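Local coordinates for catalytic domain of the nuclear inclusion protein A (nia) (Tobacco etch virus, PDB 1LVM), which is a chymotrypsin-like cysteine protease of peptidase family C4 that probably cleaves the viral polyprotein at specific sites, at residues A[90-95]-A[196-201]. The protein carries 1 engineered substitution. Numbering follows the deposited sequence.
Sequences MIIIRM and ELLTNQ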
loop_
_atom_site.group_PDB
_atom_site.type_symbol
_atom_site.label_atom_id
_atom_site.label_comp_id
_atom_site.label_asym_id
_atom_site.label_seq_id
_atom_site.Cartn_x
_atom_site.Cartn_y
_atom_site.Cartn_z
ATOM N N MET A 90 0.258 7.406 3.944
ATOM C CA MET A 90 -0.483 7.087 2.717
ATOM C C MET A 90 -0.595 8.287 1.815
ATOM O O MET A 90 -0.805 9.423 2.286
ATOM C CB MET A 90 -1.930 6.567 3.055
ATOM C CG MET A 90 -2.651 5.942 1.808
ATOM S SD MET A 90 -4.324 5.392 2.180
ATOM C CE MET A 90 -3.866 3.783 2.841
ATOM N N ILE A 91 -0.460 8.077 0.515
ATOM C CA ILE A 91 -0.552 9.244 -0.374
ATOM C C ILE A 91 -1.164 8.746 -1.670
ATOM O O ILE A 91 -1.096 7.553 -1.966
ATOM C CB ILE A 91 0.926 9.782 -0.645
ATOM C CG1 ILE A 91 0.933 11.167 -1.379
ATOM C CG2 ILE A 91 1.762 8.750 -1.462
ATOM C CD1 ILE A 91 2.358 11.739 -1.454
ATOM N N ILE A 92 -1.804 9.632 -2.420
ATOM C CA ILE A 92 -2.323 9.149 -3.735
ATOM C C ILE A 92 -1.617 9.933 -4.809
ATOM O O ILE A 92 -1.537 11.153 -4.725
ATOM C CB ILE A 92 -3.829 9.377 -3.908
ATOM C CG1 ILE A 92 -4.581 8.788 -2.724
ATOM C CG2 ILE A 92 -4.302 8.771 -5.274
ATOM C CD1 ILE A 92 -6.094 9.196 -2.677
ATOM N N ILE A 93 -1.039 9.220 -5.768
ATOM C CA ILE A 93 -0.359 9.850 -6.929
ATOM C C ILE A 93 -1.313 9.862 -8.101
ATOM O O ILE A 93 -1.974 8.824 -8.386
ATOM C CB ILE A 93 0.778 8.970 -7.360
ATOM C CG1 ILE A 93 1.776 8.833 -6.221
ATOM C CG2 ILE A 93 1.472 9.514 -8.602
ATOM C CD1 ILE A 93 2.852 7.770 -6.570
ATOM N N ARG A 94 -1.431 11.000 -8.779
ATOM C CA ARG A 94 -2.273 10.985 -9.974
ATOM C C ARG A 94 -1.280 10.777 -11.135
ATOM O O ARG A 94 -0.374 11.586 -11.332
ATOM C CB ARG A 94 -3.042 12.308 -10.116
ATOM C CG ARG A 94 -3.968 12.273 -11.298
ATOM C CD ARG A 94 -4.803 13.560 -11.508
ATOM N NE ARG A 94 -5.613 13.283 -12.682
ATOM C CZ ARG A 94 -6.904 12.971 -12.665
ATOM N NH1 ARG A 94 -7.566 12.925 -11.522
ATOM N NH2 ARG A 94 -7.520 12.635 -13.793
ATOM N N MET A 95 -1.419 9.703 -11.902
ATOM C CA MET A 95 -0.503 9.496 -13.008
ATOM C C MET A 95 -0.946 10.365 -14.230
ATOM O O MET A 95 -2.122 10.673 -14.409
ATOM C CB MET A 95 -0.476 8.013 -13.392
ATOM C CG MET A 95 0.101 7.122 -12.269
ATOM S SD MET A 95 1.845 7.518 -11.932
ATOM C CE MET A 95 2.704 6.915 -13.366
ATOM N N GLU A 196 -15.157 7.754 -1.066
ATOM C CA GLU A 196 -15.589 9.116 -1.487
ATOM C C GLU A 196 -14.370 9.868 -2.069
ATOM O O GLU A 196 -14.420 10.520 -3.121
ATOM C CB GLU A 196 -16.129 9.921 -0.280
ATOM C CG GLU A 196 -16.850 11.232 -0.706
ATOM C CD GLU A 196 -18.027 10.897 -1.605
ATOM O OE1 GLU A 196 -18.326 11.715 -2.503
ATOM O OE2 GLU A 196 -18.652 9.817 -1.428
ATOM N N LEU A 197 -13.266 9.790 -1.344
ATOM C CA LEU A 197 -12.062 10.487 -1.800
ATOM C C LEU A 197 -11.610 10.012 -3.190
ATOM O O LEU A 197 -11.211 10.819 -4.017
ATOM C CB LEU A 197 -10.936 10.284 -0.767
ATOM C CG LEU A 197 -9.575 10.863 -1.196
ATOM C CD1 LEU A 197 -9.699 12.428 -1.368
ATOM C CD2 LEU A 197 -8.591 10.546 -0.103
ATOM N N LEU A 198 -11.666 8.705 -3.453
ATOM C CA LEU A 198 -11.237 8.222 -4.758
ATOM C C LEU A 198 -12.142 8.542 -5.900
ATOM O O LEU A 198 -11.691 8.522 -7.026
ATOM C CB LEU A 198 -11.070 6.665 -4.759
ATOM C CG LEU A 198 -10.069 6.099 -3.744
ATOM C CD1 LEU A 198 -10.140 4.545 -3.805
ATOM C CD2 LEU A 198 -8.622 6.511 -4.085
ATOM N N THR A 199 -13.420 8.796 -5.601
ATOM C CA THR A 199 -14.434 9.018 -6.638
ATOM C C THR A 199 -15.062 10.399 -6.701
ATOM O O THR A 199 -15.954 10.599 -7.503
ATOM C CB THR A 199 -15.547 8.057 -6.437
ATOM O OG1 THR A 199 -16.097 8.285 -5.122
ATOM C CG2 THR A 199 -15.018 6.645 -6.504
ATOM N N ASN A 200 -14.594 11.347 -5.888
ATOM C CA ASN A 200 -15.183 12.698 -5.860
ATOM C C ASN A 200 -14.051 13.728 -5.956
ATOM O O ASN A 200 -13.307 14.012 -4.999
ATOM C CB ASN A 200 -16.015 12.861 -4.549
ATOM C CG ASN A 200 -16.556 14.277 -4.337
ATOM O OD1 ASN A 200 -16.133 15.213 -5.008
ATOM N ND2 ASN A 200 -17.490 14.438 -3.369
ATOM N N GLN A 201 -13.928 14.360 -7.113
ATOM C CA GLN A 201 -12.822 15.274 -7.216
ATOM C C GLN A 201 -12.890 16.446 -6.267
ATOM O O GLN A 201 -11.869 16.978 -5.896
ATOM C CB GLN A 201 -12.586 15.677 -8.678
ATOM C CG GLN A 201 -13.711 16.308 -9.427
ATOM C CD GLN A 201 -13.271 16.640 -10.841
ATOM O OE1 GLN A 201 -13.839 17.521 -11.492
ATOM N NE2 GLN A 201 -12.243 15.928 -11.326
#
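Ile92 meets Leu197 and Leu198 in a small, wholly apolar contact between strand 91-94 and the last turn of helix 194-199; residues 90-95 and 196-201 together bury about 110 Å². A single methyl, Ile92 CD1, makes both close approaches. It meets Leu197 tip to tip, 3.8 Å from Leu197 CD2, and lies 3.9 Å from Leu198 CD2, where the two side chains cross at a slant. Ile92 CG1 is anti to the carbonyl carbon (chi1 -53°) and the chain beyond it is extended (chi2 169°), which carries CD1 out toward both leucines. The methyl thus reaches across a gap in which CA of Ile92 and CA of Leu198 are 9.0 Å apart.

No hydrogen bond links the segments. The strand belongs to the N-terminal of the two antiparallel beta-barrels of the chymotrypsin-like fold, bonded through its backbone to strands 48-51 and 81-84, whereas the helix follows the C-terminal barrel in the chain and returns to pack against the first. Ile92 also touches Phe48 and Trp206, His83 touches Leu197, and Phe108 packs on Leu198.

The side-chain hydrogen bond within the segments lies at the helix end. Asn200, the first residue to leave helical geometry, donates from ND2 to Glu196 OE1 at 3.0 Å; the oxygen receives through its anti lone pair and lies close to the plane of the Asn200 amide (9° out). Thr199 OG1 hydrogen-bonds to Met195 O, one turn earlier in the helix, while Gln204 NE2 takes up Leu197 O.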